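Local coordinates for L protein (CAS virus, PDB 5MV0), which probably supplies the endonuclease domain of a reptarenavirus polymerase, which would cleave capped host RNAs to prime viral transcription by cap-snatching, at residues 31-43 and 165-179. Sequence-based numbering, arbitrary orientation.
Sequences VDDPYKLAMSAIR and SLSILSYSDKSSQWI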
loop_
_atom_site.group_PDB
_atom_site.type_symbol
_atom_site.label_atom_id
_atom_site.label_comp_id
_atom_site.label_asym_id
_atom_site.label_seq_id
_atom_site.Cartn_x
_atom_site.Cartn_y
_atom_site.Cartn_z
ATOM N N VAL B 31 -10.999 9.525 -1.565
ATOM C CA VAL B 31 -11.880 10.353 -2.375
ATOM C C VAL B 31 -11.505 11.812 -2.148
ATOM O O VAL B 31 -10.765 12.147 -1.222
ATOM C CB VAL B 31 -13.368 10.100 -2.055
ATOM C CG1 VAL B 31 -13.714 8.662 -2.349
ATOM C CG2 VAL B 31 -13.676 10.444 -0.583
ATOM N N ASP B 32 -12.026 12.687 -3.016
ATOM C CA ASP B 32 -11.753 14.117 -2.893
ATOM C C ASP B 32 -12.718 14.839 -1.958
ATOM O O ASP B 32 -12.405 15.941 -1.495
ATOM C CB ASP B 32 -11.793 14.788 -4.274
ATOM C CG ASP B 32 -10.610 14.395 -5.162
ATOM O OD1 ASP B 32 -9.468 14.297 -4.661
ATOM O OD2 ASP B 32 -10.828 14.177 -6.373
ATOM N N ASP B 33 -13.868 14.261 -1.669
ATOM C CA ASP B 33 -14.819 14.891 -0.758
ATOM C C ASP B 33 -14.252 14.947 0.660
ATOM O O ASP B 33 -13.917 13.903 1.228
ATOM C CB ASP B 33 -16.138 14.129 -0.799
ATOM C CG ASP B 33 -17.216 14.767 0.065
ATOM O OD1 ASP B 33 -18.226 15.228 -0.495
ATOM O OD2 ASP B 33 -17.076 14.785 1.305
ATOM N N PRO B 34 -14.104 16.136 1.252
ATOM C CA PRO B 34 -13.495 16.224 2.589
ATOM C C PRO B 34 -14.199 15.413 3.658
ATOM O O PRO B 34 -13.524 14.762 4.467
ATOM C CB PRO B 34 -13.559 17.732 2.899
ATOM C CG PRO B 34 -13.573 18.384 1.557
ATOM C CD PRO B 34 -14.365 17.464 0.670
ATOM N N TYR B 35 -15.536 15.442 3.709
ATOM C CA TYR B 35 -16.220 14.730 4.785
ATOM C C TYR B 35 -16.146 13.233 4.574
ATOM O O TYR B 35 -15.965 12.475 5.535
ATOM C CB TYR B 35 -17.680 15.169 4.894
ATOM C CG TYR B 35 -17.853 16.562 5.452
ATOM C CD1 TYR B 35 -19.103 17.172 5.468
ATOM C CD2 TYR B 35 -16.768 17.267 5.968
ATOM C CE1 TYR B 35 -19.267 18.444 5.974
ATOM C CE2 TYR B 35 -16.921 18.544 6.482
ATOM C CZ TYR B 35 -18.177 19.126 6.482
ATOM O OH TYR B 35 -18.344 20.391 6.986
ATOM N N LYS B 36 -16.311 12.790 3.329
ATOM C CA LYS B 36 -16.183 11.374 3.031
ATOM C C LYS B 36 -14.770 10.893 3.319
ATOM O O LYS B 36 -14.569 9.787 3.837
ATOM C CB LYS B 36 -16.555 11.135 1.573
ATOM C CG LYS B 36 -16.957 9.729 1.257
ATOM C CD LYS B 36 -17.672 9.694 -0.086
ATOM C CE LYS B 36 -18.063 8.283 -0.460
ATOM N NZ LYS B 36 -18.835 8.310 -1.722
ATOM N N LEU B 37 -13.775 11.708 2.971
ATOM C CA LEU B 37 -12.391 11.348 3.260
ATOM C C LEU B 37 -12.142 11.287 4.759
ATOM O O LEU B 37 -11.454 10.378 5.252
ATOM C CB LEU B 37 -11.447 12.356 2.609
ATOM C CG LEU B 37 -9.955 12.048 2.778
ATOM C CD1 LEU B 37 -9.570 10.820 1.964
ATOM C CD2 LEU B 37 -9.123 13.239 2.376
ATOM N N ALA B 38 -12.683 12.255 5.505
ATOM C CA ALA B 38 -12.493 12.244 6.953
ATOM C C ALA B 38 -13.071 10.979 7.568
ATOM O O ALA B 38 -12.454 10.378 8.458
ATOM C CB ALA B 38 -13.123 13.487 7.601
ATOM N N MET B 39 -14.253 10.545 7.103
ATOM C CA MET B 39 -14.843 9.347 7.697
ATOM C C MET B 39 -14.058 8.099 7.310
ATOM O O MET B 39 -13.919 7.169 8.119
ATOM C CB MET B 39 -16.321 9.219 7.296
ATOM C CG MET B 39 -17.245 10.343 7.853
ATOM S SD MET B 39 -16.890 10.928 9.543
ATOM C CE MET B 39 -17.292 9.474 10.519
ATOM N N SER B 40 -13.512 8.060 6.096
ATOM C CA SER B 40 -12.668 6.930 5.714
ATOM C C SER B 40 -11.408 6.870 6.577
ATOM O O SER B 40 -10.972 5.785 6.979
ATOM C CB SER B 40 -12.319 7.024 4.222
ATOM O OG SER B 40 -11.291 6.101 3.891
ATOM N N ALA B 41 -10.824 8.026 6.889
ATOM C CA ALA B 41 -9.652 8.062 7.760
ATOM C C ALA B 41 -9.975 7.538 9.151
ATOM O O ALA B 41 -9.196 6.773 9.731
ATOM C CB ALA B 41 -9.125 9.493 7.839
ATOM N N ILE B 42 -11.129 7.936 9.699
ATOM C CA ILE B 42 -11.552 7.451 11.011
ATOM C C ILE B 42 -11.789 5.947 10.981
ATOM O O ILE B 42 -11.371 5.220 11.896
ATOM C CB ILE B 42 -12.798 8.230 11.473
ATOM C CG1 ILE B 42 -12.406 9.681 11.755
ATOM C CG2 ILE B 42 -13.476 7.542 12.687
ATOM C CD1 ILE B 42 -13.600 10.655 11.790
ATOM N N ARG B 43 -12.449 5.553 9.933
ATOM C CA ARG B 43 -12.600 3.995 9.814
ATOM C C ARG B 43 -11.210 3.200 9.662
ATOM O O ARG B 43 -10.892 2.189 10.306
ATOM C CB ARG B 43 -13.495 3.645 8.625
ATOM C CG ARG B 43 -13.721 2.138 8.476
ATOM C CD ARG B 43 -13.685 1.719 7.016
ATOM N NE ARG B 43 -12.805 2.621 6.299
ATOM C CZ ARG B 43 -11.498 2.453 6.160
ATOM N NH1 ARG B 43 -10.888 1.363 6.663
ATOM N NH2 ARG B 43 -10.820 3.381 5.505
ATOM N N SER B 165 -8.657 14.482 10.176
ATOM C CA SER B 165 -10.092 14.251 10.057
ATOM C C SER B 165 -10.874 15.169 10.996
ATOM O O SER B 165 -11.911 15.719 10.599
ATOM C CB SER B 165 -10.423 12.780 10.320
ATOM O OG SER B 165 -10.243 12.439 11.678
ATOM N N LEU B 166 -10.386 15.366 12.231
ATOM C CA LEU B 166 -11.068 16.269 13.165
ATOM C C LEU B 166 -11.013 17.717 12.694
ATOM O O LEU B 166 -11.982 18.467 12.859
ATOM C CB LEU B 166 -10.461 16.165 14.564
ATOM C CG LEU B 166 -10.910 14.944 15.362
ATOM C CD1 LEU B 166 -10.150 14.865 16.681
ATOM C CD2 LEU B 166 -12.422 14.963 15.598
ATOM N N SER B 167 -9.884 18.134 12.128
ATOM C CA SER B 167 -9.786 19.478 11.579
ATOM C C SER B 167 -10.809 19.700 10.466
ATOM O O SER B 167 -11.487 20.735 10.426
ATOM C CB SER B 167 -8.370 19.719 11.072
ATOM O OG SER B 167 -8.288 20.994 10.480
ATOM N N ILE B 168 -10.927 18.738 9.547
ATOM C CA ILE B 168 -11.945 18.806 8.498
ATOM C C ILE B 168 -13.342 18.878 9.105
ATOM O O ILE B 168 -14.138 19.766 8.775
ATOM C CB ILE B 168 -11.809 17.603 7.552
ATOM C CG1 ILE B 168 -10.593 17.788 6.642
ATOM C CG2 ILE B 168 -13.082 17.396 6.741
ATOM C CD1 ILE B 168 -10.161 16.514 5.950
ATOM N N LEU B 169 -13.662 17.938 9.998
ATOM C CA LEU B 169 -15.007 17.857 10.566
ATOM C C LEU B 169 -15.344 19.050 11.459
ATOM O O LEU B 169 -16.529 19.340 11.658
ATOM C CB LEU B 169 -15.155 16.559 11.362
ATOM C CG LEU B 169 -15.022 15.233 10.582
ATOM C CD1 LEU B 169 -14.845 14.048 11.528
ATOM C CD2 LEU B 169 -16.220 14.992 9.661
ATOM N N SER B 170 -14.339 19.745 11.996
ATOM C CA SER B 170 -14.576 20.859 12.913
ATOM C C SER B 170 -14.828 22.186 12.212
ATOM O O SER B 170 -15.197 23.156 12.881
ATOM C CB SER B 170 -13.383 21.024 13.857
ATOM O OG SER B 170 -13.327 19.917 14.731
ATOM N N TYR B 171 -14.634 22.261 10.897
ATOM C CA TYR B 171 -14.778 23.539 10.209
ATOM C C TYR B 171 -16.228 24.010 10.187
ATOM O O TYR B 171 -16.498 25.205 10.343
ATOM C CB TYR B 171 -14.242 23.426 8.789
ATOM C CG TYR B 171 -14.360 24.703 7.994
ATOM C CD1 TYR B 171 -15.290 24.819 6.967
ATOM C CD2 TYR B 171 -13.531 25.791 8.261
ATOM C CE1 TYR B 171 -15.396 25.989 6.222
ATOM C CE2 TYR B 171 -13.631 26.969 7.521
ATOM C CZ TYR B 171 -14.566 27.059 6.503
ATOM O OH TYR B 171 -14.678 28.220 5.765
ATOM N N SER B 172 -17.172 23.095 9.982
ATOM C CA SER B 172 -18.588 23.425 9.899
ATOM C C SER B 172 -19.382 22.299 10.541
ATOM O O SER B 172 -19.089 21.122 10.301
ATOM C CB SER B 172 -19.030 23.613 8.442
ATOM O OG SER B 172 -20.442 23.507 8.323
ATOM N N ASP B 173 -20.389 22.654 11.356
ATOM C CA ASP B 173 -21.170 21.612 12.020
ATOM C C ASP B 173 -22.096 20.870 11.063
ATOM O O ASP B 173 -22.834 19.992 11.510
ATOM C CB ASP B 173 -21.964 22.182 13.208
ATOM C CG ASP B 173 -23.128 23.104 12.795
ATOM O OD1 ASP B 173 -23.649 23.025 11.654
ATOM O OD2 ASP B 173 -23.563 23.897 13.671
ATOM N N LYS B 174 -21.994 21.179 9.772
ATOM C CA LYS B 174 -22.691 20.424 8.735
ATOM C C LYS B 174 -22.125 18.964 8.731
ATOM O O LYS B 174 -22.782 18.063 8.300
ATOM C CB LYS B 174 -22.647 21.067 7.334
ATOM C CG LYS B 174 -23.971 21.711 6.880
ATOM C CD LYS B 174 -24.556 21.208 5.512
ATOM C CE LYS B 174 -26.038 20.742 5.564
ATOM N NZ LYS B 174 -26.750 19.922 4.544
ATOM N N SER B 175 -20.904 18.773 9.230
ATOM C CA SER B 175 -20.324 17.445 9.380
ATOM C C SER B 175 -21.110 16.575 10.349
ATOM O O SER B 175 -20.925 15.352 10.338
ATOM C CB SER B 175 -18.876 17.582 9.838
ATOM O OG SER B 175 -18.831 18.177 11.114
ATOM N N SER B 176 -22.013 17.168 11.151
ATOM C CA SER B 176 -22.865 16.388 12.050
ATOM C C SER B 176 -23.707 15.351 11.316
ATOM O O SER B 176 -24.134 14.368 11.932
ATOM C CB SER B 176 -23.812 17.302 12.855
ATOM O OG SER B 176 -23.102 18.281 13.586
ATOM N N GLN B 177 -23.991 15.561 10.034
ATOM C CA GLN B 177 -24.716 14.558 9.263
ATOM C C GLN B 177 -23.857 13.346 8.932
ATOM O O GLN B 177 -24.395 12.322 8.500
ATOM C CB GLN B 177 -25.234 15.174 7.969
ATOM C CG GLN B 177 -26.238 16.287 8.203
ATOM C CD GLN B 177 -26.526 17.058 6.944
ATOM O OE1 GLN B 177 -26.381 18.276 6.905
ATOM N NE2 GLN B 177 -26.939 16.354 5.911
ATOM N N TRP B 178 -22.548 13.451 9.117
ATOM C CA TRP B 178 -21.609 12.381 8.822
ATOM C C TRP B 178 -21.099 11.654 10.056
ATOM O O TRP B 178 -20.684 10.497 9.940
ATOM C CB TRP B 178 -20.395 12.940 8.067
ATOM C CG TRP B 178 -20.710 13.416 6.688
ATOM C CD1 TRP B 178 -21.289 14.602 6.339
ATOM C CD2 TRP B 178 -20.447 12.721 5.466
ATOM N NE1 TRP B 178 -21.405 14.683 4.970
ATOM C CE2 TRP B 178 -20.895 13.541 4.413
ATOM C CE3 TRP B 178 -19.879 11.484 5.162
ATOM C CZ2 TRP B 178 -20.788 13.167 3.082
ATOM C CZ3 TRP B 178 -19.764 11.115 3.837
ATOM C CH2 TRP B 178 -20.219 11.954 2.813
ATOM N N ILE B 179 -21.107 12.290 11.226
ATOM C CA ILE B 179 -20.516 11.698 12.422
ATOM C C ILE B 179 -21.374 12.064 13.628
ATOM O O ILE B 179 -21.865 13.192 13.738
ATOM C CB ILE B 179 -19.044 12.149 12.581
ATOM C CG1 ILE B 179 -18.354 11.385 13.727
ATOM C CG2 ILE B 179 -18.943 13.685 12.741
ATOM C CD1 ILE B 179 -16.832 11.635 13.798
HETATM O O HOH W 1 -16.734 20.635 8.864
#
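In the helical part of this cap-snatching domain, the N-terminal end of helix 34-57 packs against the C-terminal end of helix 155-170 and the 3-10 segment that follows, with Tyr35 inserted between Ile168 and Trp178. The phenol ring lies edge-on to the indole: planes at 68°, centroids of the Tyr35 ring and the Trp178 five-membered ring 5.0 Å apart, an offset edge-to-face pair. Tyr35 CB also stands almost squarely over that five-membered ring, 3.6 Å from its centroid, a CH-pi contact. Ser175 CB lies over one face of the phenol, offset toward the rim, in a second CH-pi contact, while Ile168 CG2 meets its edge in plane, 3.8 Å from Tyr35 CD2. With CG beside the backbone N (chi1 -72°), Tyr35 sends its hydroxyl toward the turn after the helix. There a water lies 2.5 Å from Tyr35 OH and 2.7 Å from Ile168 O, within hydrogen-bonding distance of both, and accepts from Ser172 N, bridging the phenol and the backbone of the turn. Ser175 OG donates to a lone pair of Leu169 O at 2.6 Å, tying the 3-10 segment back to the helix.

The short helical segments run roughly antiparallel, at 144°, and Leu169 is a knob in a hole formed by Tyr35, Ala38, Met39 and Ile42. Its CD1 meets Ile42 CD1 tip to tip at 3.6 Å. Met39, bent at chi2 and chi3, curls its CE to within 3.8 Å of Ile179 CB. Helix 34-57 begins at the N-cap Asp33, whose OD2 accepts a nearly straight bond from Lys36 N. Lys36 extends past the indole to Tyr25 of a second subunit, and Lys26 of that subunit makes a cation-pi contact with Trp178.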